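Local coordinates for protein NDP-rhamnosyltransferase (Saccharopolyspora spinosa, PDB 3TSA) that belongs to the GT-B glycosyltransferases, two-domain proteins in which two Rossmann-like domains, each built on a parallel sheet, face each other across a cleft, at residues A24-H30 and V380-E384; C222-G226 and P237-V242; Q102-L107 and I126-L130. All coordinates share one frame; numbering follows the deposited sequence.

Contact 1: A24-H30 and V380-E384; sequences ALQASGH and VRTLE
H30 and E384 join the two segments through a histidine-carboxylate hydrogen bond, with H30 NE2 giving its proton to E384 OE2 over 2.8 Å. The acceptor lies only 5° out of the imidazole plane, at the ring edge, and is met through its anti lone pair, the one turned away from the other carboxylate oxygen. Ring and carboxylate planes stand 66° apart. E384 can bridge the gap because its chain is extended beyond CG, while a flat ring with nitrogens on two sides suits H30: ND1 is hydrogen-bonded to the backbone N of M2, and together the two bonds fix the ring's rotation. The negative carboxylate would probably polarise the NE2-H bond.

V380 fills the space beside this bond. Its CG1, anti to the backbone N (chi1 177°), lies 3.6 Å from H30 NE2 and 3.2 Å from S28 OG, a close fit for a methyl. The other branch, CG2, meets A24 CB at 3.8 Å, where a small residue lets the helices approach. One turn further along, L383 CD1 touches L25 CD2 at 3.9 Å, the two leucines crossing at about a right angle.

Behind these contacts, a Schellman motif ends helix 19-27 and delivers H30 to its place. H30 N bonds to L25 O and G29 N to Q26 O, with G29 as the C-prime residue, whose positive phi a glycine adopts easily. S28 OG lies within hydrogen-bonding distance of both A24 O and L25 O, either able to take its proton.

The C-terminal helix 376-385 thus lies against the end of helix 19-27, as the last helix of GT-B proteins commonly returns to the N-terminal domain. L25 also packs on V32 of strand 31-36, and A24 meets A27 of the second subunit.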
loop_
_atom_site.group_PDB
_atom_site.type_symbol
_atom_site.label_atom_id
_atom_site.label_comp_id
_atom_site.label_asym_id
_atom_site.label_seq_id
_atom_site.Cartn_x
_atom_site.Cartn_y
_atom_site.Cartn_z
ATOM N N ALA A 24 -1.988 -4.918 -6.796
ATOM C CA ALA A 24 -2.796 -5.944 -7.516
ATOM C C ALA A 24 -2.216 -7.349 -7.306
ATOM O O ALA A 24 -2.976 -8.283 -7.105
ATOM C CB ALA A 24 -2.846 -5.658 -9.038
ATOM N N LEU A 25 -0.889 -7.472 -7.431
ATOM C CA LEU A 25 -0.158 -8.731 -7.247
ATOM C C LEU A 25 -0.409 -9.266 -5.827
ATOM O O LEU A 25 -0.824 -10.416 -5.682
ATOM C CB LEU A 25 1.356 -8.536 -7.545
ATOM C CG LEU A 25 1.582 -8.456 -9.061
ATOM C CD1 LEU A 25 2.921 -7.806 -9.339
ATOM C CD2 LEU A 25 1.546 -9.864 -9.695
ATOM N N GLN A 26 -0.212 -8.430 -4.790
ATOM C CA GLN A 26 -0.322 -8.914 -3.412
ATOM C C GLN A 26 -1.794 -9.207 -3.130
ATOM O O GLN A 26 -2.086 -10.188 -2.440
ATOM C CB GLN A 26 0.228 -7.836 -2.477
ATOM C CG GLN A 26 1.760 -7.753 -2.690
ATOM C CD GLN A 26 2.486 -6.953 -1.575
ATOM O OE1 GLN A 26 1.890 -6.200 -0.870
ATOM N NE2 GLN A 26 3.745 -7.252 -1.390
ATOM N N ALA A 27 -2.733 -8.437 -3.703
ATOM C CA ALA A 27 -4.145 -8.687 -3.460
ATOM C C ALA A 27 -4.678 -10.006 -4.109
ATOM O O ALA A 27 -5.742 -10.501 -3.710
ATOM C CB ALA A 27 -4.980 -7.513 -3.978
ATOM N N SER A 28 -3.974 -10.494 -5.126
ATOM C CA SER A 28 -4.261 -11.749 -5.749
ATOM C C SER A 28 -3.403 -12.908 -5.256
ATOM O O SER A 28 -3.324 -13.923 -5.933
ATOM C CB SER A 28 -4.213 -11.642 -7.264
ATOM O OG SER A 28 -2.979 -11.231 -7.700
ATOM N N GLY A 29 -2.798 -12.739 -4.085
ATOM C CA GLY A 29 -2.060 -13.798 -3.409
ATOM C C GLY A 29 -0.596 -14.021 -3.764
ATOM O O GLY A 29 0.004 -15.018 -3.330
ATOM N N HIS A 30 -0.006 -13.176 -4.602
ATOM C CA HIS A 30 1.430 -13.289 -4.899
ATOM C C HIS A 30 2.320 -12.474 -3.965
ATOM O O HIS A 30 1.855 -11.611 -3.206
ATOM C CB HIS A 30 1.686 -12.855 -6.355
ATOM C CG HIS A 30 0.792 -13.553 -7.334
ATOM N ND1 HIS A 30 0.941 -14.890 -7.647
ATOM C CD2 HIS A 30 -0.333 -13.144 -7.960
ATOM C CE1 HIS A 30 -0.013 -15.252 -8.490
ATOM N NE2 HIS A 30 -0.822 -14.216 -8.673
ATOM N N VAL A 380 -2.665 -9.102 -13.656
ATOM C CA VAL A 380 -2.045 -10.183 -12.884
ATOM C C VAL A 380 -2.022 -11.558 -13.626
ATOM O O VAL A 380 -0.991 -12.221 -13.656
ATOM C CB VAL A 380 -2.748 -10.338 -11.520
ATOM C CG1 VAL A 380 -2.128 -11.530 -10.737
ATOM C CG2 VAL A 380 -2.589 -9.012 -10.750
ATOM N N ARG A 381 -3.100 -11.914 -14.314
ATOM C CA ARG A 381 -3.141 -13.102 -15.194
ATOM C C ARG A 381 -2.068 -13.114 -16.296
ATOM O O ARG A 381 -1.383 -14.143 -16.526
ATOM C CB ARG A 381 -4.561 -13.243 -15.785
ATOM C CG ARG A 381 -4.686 -14.195 -16.935
ATOM C CD ARG A 381 -4.471 -15.679 -16.584
ATOM N NE ARG A 381 -5.593 -16.280 -15.850
ATOM C CZ ARG A 381 -6.858 -16.331 -16.280
ATOM N NH1 ARG A 381 -7.794 -16.914 -15.529
ATOM N NH2 ARG A 381 -7.195 -15.786 -17.449
ATOM N N THR A 382 -1.902 -12.000 -16.991
ATOM C CA THR A 382 -0.848 -11.925 -17.966
ATOM C C THR A 382 0.501 -12.242 -17.333
ATOM O O THR A 382 1.290 -12.983 -17.928
ATOM C CB THR A 382 -0.860 -10.568 -18.710
ATOM O OG1 THR A 382 -2.193 -10.382 -19.150
ATOM C CG2 THR A 382 0.023 -10.587 -19.896
ATOM N N LEU A 383 0.740 -11.732 -16.119
ATOM C CA LEU A 383 2.033 -11.938 -15.480
ATOM C C LEU A 383 2.175 -13.415 -15.094
ATOM O O LEU A 383 3.255 -13.997 -15.199
ATOM C CB LEU A 383 2.144 -11.038 -14.208
ATOM C CG LEU A 383 2.146 -9.515 -14.495
ATOM C CD1 LEU A 383 2.460 -8.617 -13.284
ATOM C CD2 LEU A 383 3.150 -9.252 -15.455
ATOM N N GLU A 384 1.074 -13.987 -14.615
ATOM C CA GLU A 384 0.999 -15.417 -14.165
ATOM C C GLU A 384 1.440 -16.283 -15.348
ATOM O O GLU A 384 2.191 -17.254 -15.154
ATOM C CB GLU A 384 -0.429 -15.779 -13.665
ATOM C CG GLU A 384 -0.788 -15.151 -12.221
ATOM C CD GLU A 384 -2.243 -15.439 -11.767
ATOM O OE1 GLU A 384 -2.907 -16.081 -12.620
ATOM O OE2 GLU A 384 -2.722 -15.016 -10.635
#

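Contact 2: C222-G226 and P237-V242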
loop_
_atom_site.group_PDB
_atom_site.type_symbol
_atom_site.label_atom_id
_atom_site.label_comp_id
_atom_site.label_asym_id
_atom_site.label_seq_id
_atom_site.Cartn_x
_atom_site.Cartn_y
_atom_site.Cartn_z
ATOM N N CYS A 222 -4.338 24.130 -10.026
ATOM C CA CYS A 222 -3.346 23.492 -9.173
ATOM C C CYS A 222 -1.941 23.586 -9.815
ATOM O O CYS A 222 -1.791 23.192 -10.985
ATOM C CB CYS A 222 -3.719 22.024 -8.925
ATOM S SG CYS A 222 -2.484 21.025 -8.030
ATOM N N ILE A 223 -0.926 23.924 -9.032
ATOM C CA ILE A 223 0.464 23.927 -9.462
ATOM C C ILE A 223 1.102 22.814 -8.685
ATOM O O ILE A 223 1.114 22.839 -7.441
ATOM C CB ILE A 223 1.168 25.294 -9.153
ATOM C CG1 ILE A 223 0.494 26.401 -9.940
ATOM C CG2 ILE A 223 2.689 25.150 -9.412
ATOM C CD1 ILE A 223 0.945 27.808 -9.359
ATOM N N CYS A 224 1.586 21.794 -9.423
ATOM C CA CYS A 224 2.094 20.579 -8.802
ATOM C C CYS A 224 3.405 20.192 -9.496
ATOM O O CYS A 224 3.436 19.932 -10.753
ATOM C CB CYS A 224 1.053 19.502 -8.937
ATOM S SG CYS A 224 1.644 18.001 -8.038
ATOM N N MET A 225 4.483 20.320 -8.720
ATOM C CA MET A 225 5.860 20.010 -9.155
ATOM C C MET A 225 6.510 19.132 -8.066
ATOM O O MET A 225 6.373 19.448 -6.872
ATOM C CB MET A 225 6.656 21.300 -9.427
ATOM C CG MET A 225 6.110 21.909 -10.676
ATOM S SD MET A 225 6.836 23.481 -10.964
ATOM C CE MET A 225 5.661 24.160 -12.166
ATOM N N GLY A 226 7.130 18.020 -8.469
ATOM C CA GLY A 226 7.756 17.088 -7.501
ATOM C C GLY A 226 9.177 17.427 -7.032
ATOM O O GLY A 226 9.813 18.384 -7.496
ATOM N N PRO A 237 10.685 27.358 -12.114
ATOM C CA PRO A 237 9.381 26.954 -12.710
ATOM C C PRO A 237 8.193 27.131 -11.732
ATOM O O PRO A 237 7.108 27.605 -12.133
ATOM C CB PRO A 237 9.617 25.522 -13.176
ATOM C CG PRO A 237 10.675 25.027 -12.297
ATOM C CD PRO A 237 11.614 26.212 -12.059
ATOM N N LEU A 238 8.486 26.984 -10.442
ATOM C CA LEU A 238 7.471 27.178 -9.403
ATOM C C LEU A 238 7.161 28.663 -9.290
ATOM O O LEU A 238 5.992 29.064 -9.282
ATOM C CB LEU A 238 7.952 26.649 -8.063
ATOM C CG LEU A 238 6.984 26.630 -6.869
ATOM C CD1 LEU A 238 5.699 25.796 -7.152
ATOM C CD2 LEU A 238 7.714 26.169 -5.576
ATOM N N LEU A 239 8.197 29.492 -9.241
ATOM C CA LEU A 239 7.932 30.929 -9.052
ATOM C C LEU A 239 7.177 31.419 -10.267
ATOM O O LEU A 239 6.252 32.275 -10.141
ATOM C CB LEU A 239 9.290 31.653 -8.958
ATOM C CG LEU A 239 10.041 31.343 -7.659
ATOM C CD1 LEU A 239 11.485 31.969 -7.645
ATOM C CD2 LEU A 239 9.169 31.785 -6.444
ATOM N N ARG A 240 7.601 30.940 -11.454
ATOM C CA ARG A 240 6.982 31.397 -12.703
ATOM C C ARG A 240 5.532 31.025 -12.725
ATOM O O ARG A 240 4.707 31.843 -13.099
ATOM C CB ARG A 240 7.667 30.834 -13.954
ATOM C CG ARG A 240 9.012 31.523 -14.239
ATOM C CD ARG A 240 10.013 30.680 -15.041
ATOM N NE ARG A 240 11.294 31.434 -15.229
ATOM C CZ ARG A 240 12.446 30.895 -15.659
ATOM N NH1 ARG A 240 12.580 29.614 -15.863
ATOM N NH2 ARG A 240 13.520 31.683 -15.754
ATOM N N ALA A 241 5.195 29.809 -12.320
ATOM C CA ALA A 241 3.777 29.383 -12.356
ATOM C C ALA A 241 2.937 30.098 -11.328
ATOM O O ALA A 241 1.788 30.423 -11.598
ATOM C CB ALA A 241 3.669 27.817 -12.107
ATOM N N VAL A 242 3.488 30.295 -10.131
ATOM C CA VAL A 242 2.749 30.982 -9.024
ATOM C C VAL A 242 2.439 32.440 -9.463
ATOM O O VAL A 242 1.324 32.922 -9.287
ATOM C CB VAL A 242 3.556 30.977 -7.731
ATOM C CG1 VAL A 242 2.922 31.986 -6.738
ATOM C CG2 VAL A 242 3.420 29.560 -7.147
#
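I223 and M225, alternate residues on one side of their chain, both direct their side chains at the helix. The beta-branched I223, a residue well suited to a strand, spreads its methyls around A241. CG2 and CD1 are each 3.9 Å from A241 CB, so the small alanine sits in the fork of the isoleucine, and I223 CD1 lies 3.5 Å from A241 O. I223 CG2 also meets L238 CD1 at 3.8 Å, the side chains crossing obliquely, and I223 CD1 meets V242 CG2 at the same distance.

M225 runs out extended (chi2 174°), long and flexible enough for SD and CE to follow the turn at P237 and L238. M225 SD comes within 4.1 Å of P237 CB, and M225 CE lies 3.7 Å from P237 O and 4.2 Å from A241 CB.

Strand 222-224 and helix 237-242 run antiparallel, at 176°, with axes 9.5 Å apart. This is the first half of a beta-alpha-beta crossover: helix 236-246 leads back to strand 251-256, the parallel neighbour of 219-224, whose I255 packs on L238 and V242. On the other flank, I291 of strand 289-292 touches I223 and A241. F346 of helix 343-354 also touches A241.

Contact 3: Q102-L107 and I126-L130; sequences QLPEYL and IGRVL
Helices 82-113 and 125-133, which flank the N-terminal Rossmann-like sheet, meet here through side chains centred on I126. Its CG1, anti to the backbone N (chi1 179°), crosses to one face of the flat Y106 ring, 3.9 Å from the centroid and 15° off the normal, a CH-pi contact displaced from the ring centre. The ring's breadth suits the branched side chain. From the end of that branch, I126 CD1 meets L103 CD1 at 3.6 Å, and the other methyl of L103, CD2, touches V129 CG1 at 4.0 Å.

One turn on, L130 CD2 approaches Y106 CB at 3.8 Å, while L130 CD1 meets L107 CD2 at the same distance, the two leucines lying alongside and pointing opposite ways. Such forked aliphatic side chains can fill a largely apolar interface, with Q102 OE1 at its margin near I126 CG2.

The axes of segments 102-107 and 126-130 approach to 10.6 Å and cross at -57°. With L103 and L107, and I126 and L130, each four residues apart, this is consistent with ridges-into-grooves packing. Y106 and I126 also rest on V7 of strand 3-7, as expected of adjacent helices covering one side of a Rossmann-like sheet.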
loop_
_atom_site.group_PDB
_atom_site.type_symbol
_atom_site.label_atom_id
_atom_site.label_comp_id
_atom_site.label_asym_id
_atom_site.label_seq_id
_atom_site.Cartn_x
_atom_site.Cartn_y
_atom_site.Cartn_z
ATOM N N GLN A 102 26.317 -2.877 -9.416
ATOM C CA GLN A 102 25.340 -3.475 -8.492
ATOM C C GLN A 102 25.022 -4.906 -8.755
ATOM O O GLN A 102 24.259 -5.545 -8.020
ATOM C CB GLN A 102 24.011 -2.749 -8.636
ATOM C CG GLN A 102 24.061 -1.307 -8.209
ATOM C CD GLN A 102 22.781 -0.622 -8.565
ATOM O OE1 GLN A 102 22.057 -1.055 -9.488
ATOM N NE2 GLN A 102 22.483 0.447 -7.851
ATOM N N LEU A 103 25.549 -5.432 -9.838
ATOM C CA LEU A 103 25.240 -6.836 -10.190
ATOM C C LEU A 103 25.416 -7.896 -9.049
ATOM O O LEU A 103 24.583 -8.820 -8.868
ATOM C CB LEU A 103 26.070 -7.193 -11.429
ATOM C CG LEU A 103 25.544 -8.419 -12.134
ATOM C CD1 LEU A 103 23.992 -8.602 -12.254
ATOM C CD2 LEU A 103 26.230 -8.729 -13.515
ATOM N N PRO A 104 26.538 -7.827 -8.323
ATOM C CA PRO A 104 26.778 -8.814 -7.276
ATOM C C PRO A 104 25.667 -8.777 -6.219
ATOM O O PRO A 104 25.247 -9.854 -5.761
ATOM C CB PRO A 104 28.162 -8.397 -6.673
ATOM C CG PRO A 104 28.844 -7.662 -7.733
ATOM C CD PRO A 104 27.709 -6.951 -8.555
ATOM N N GLU A 105 25.212 -7.564 -5.848
ATOM C CA GLU A 105 24.115 -7.493 -4.843
ATOM C C GLU A 105 22.847 -8.095 -5.395
ATOM O O GLU A 105 22.120 -8.793 -4.636
ATOM C CB GLU A 105 23.839 -6.082 -4.435
ATOM C CG GLU A 105 24.813 -5.557 -3.456
ATOM C CD GLU A 105 24.642 -4.083 -3.407
ATOM O OE1 GLU A 105 25.173 -3.395 -4.333
ATOM O OE2 GLU A 105 23.910 -3.628 -2.479
ATOM N N TYR A 106 22.535 -7.829 -6.680
ATOM C CA TYR A 106 21.268 -8.359 -7.264
ATOM C C TYR A 106 21.335 -9.833 -7.425
ATOM O O TYR A 106 20.339 -10.541 -7.259
ATOM C CB TYR A 106 20.865 -7.654 -8.603
ATOM C CG TYR A 106 20.252 -6.230 -8.419
ATOM C CD1 TYR A 106 18.838 -5.999 -8.486
ATOM C CD2 TYR A 106 21.069 -5.134 -8.156
ATOM C CE1 TYR A 106 18.311 -4.641 -8.339
ATOM C CE2 TYR A 106 20.562 -3.839 -8.006
ATOM C CZ TYR A 106 19.186 -3.610 -8.081
ATOM O OH TYR A 106 18.734 -2.313 -7.890
ATOM N N LEU A 107 22.536 -10.355 -7.736
ATOM C CA LEU A 107 22.624 -11.819 -7.882
ATOM C C LEU A 107 22.481 -12.503 -6.523
ATOM O O LEU A 107 21.819 -13.513 -6.440
ATOM C CB LEU A 107 23.957 -12.216 -8.522
ATOM C CG LEU A 107 24.097 -11.870 -10.019
ATOM C CD1 LEU A 107 25.592 -12.038 -10.350
ATOM C CD2 LEU A 107 23.276 -12.844 -10.795
ATOM N N ILE A 126 19.914 -2.901 -15.176
ATOM C CA ILE A 126 20.276 -4.045 -14.320
ATOM C C ILE A 126 19.236 -5.162 -14.353
ATOM O O ILE A 126 19.590 -6.358 -14.343
ATOM C CB ILE A 126 20.526 -3.597 -12.867
ATOM C CG1 ILE A 126 20.872 -4.827 -11.970
ATOM C CG2 ILE A 126 19.292 -2.940 -12.280
ATOM C CD1 ILE A 126 22.085 -5.576 -12.401
ATOM N N GLY A 127 17.930 -4.823 -14.322
ATOM C CA GLY A 127 16.934 -5.903 -14.362
ATOM C C GLY A 127 16.959 -6.804 -15.593
ATOM O O GLY A 127 16.724 -8.011 -15.542
ATOM N N ARG A 128 17.269 -6.207 -16.727
ATOM C CA ARG A 128 17.439 -6.947 -17.952
ATOM C C ARG A 128 18.715 -7.859 -17.926
ATOM O O ARG A 128 18.653 -9.020 -18.389
ATOM C CB ARG A 128 17.476 -6.020 -19.150
ATOM C CG ARG A 128 16.124 -5.308 -19.341
ATOM C CD ARG A 128 16.179 -4.325 -20.498
ATOM N NE ARG A 128 16.250 -5.093 -21.733
ATOM C CZ ARG A 128 16.398 -4.547 -22.945
ATOM N NH1 ARG A 128 16.463 -3.223 -23.075
ATOM N NH2 ARG A 128 16.457 -5.345 -24.038
ATOM N N VAL A 129 19.830 -7.313 -17.438
ATOM C CA VAL A 129 21.061 -8.100 -17.224
ATOM C C VAL A 129 20.714 -9.264 -16.295
ATOM O O VAL A 129 21.017 -10.420 -16.600
ATOM C CB VAL A 129 22.221 -7.234 -16.724
ATOM C CG1 VAL A 129 23.450 -8.129 -16.329
ATOM C CG2 VAL A 129 22.626 -6.190 -17.843
ATOM N N LEU A 130 20.085 -8.962 -15.151
ATOM C CA LEU A 130 19.770 -9.996 -14.168
ATOM C C LEU A 130 18.893 -11.091 -14.794
ATOM O O LEU A 130 19.150 -12.277 -14.635
ATOM C CB LEU A 130 19.060 -9.373 -12.966
ATOM C CG LEU A 130 18.869 -10.207 -11.701
ATOM C CD1 LEU A 130 20.232 -10.576 -11.222
ATOM C CD2 LEU A 130 18.081 -9.385 -10.612
#

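In the fold
From the N terminus the chain first enters contact 1 at helix 19-27, and this contact stays unclosed until helix 376-385, so it spans almost the whole protein. Contacts 3 and 2 both fall within that span, one after the other, without crossing. Contact 3 closes a short loop through strand 117-121 in the N-terminal domain. Contact 2 closes a still shorter one where the sheet of the C-terminal domain begins. These two are local, each within one domain, and their centres lie 37 Å apart on opposite sides of the chain's centre. Contact 1, 24 Å from contact 3 between centres, brings the C-terminal end back onto the N-terminal domain.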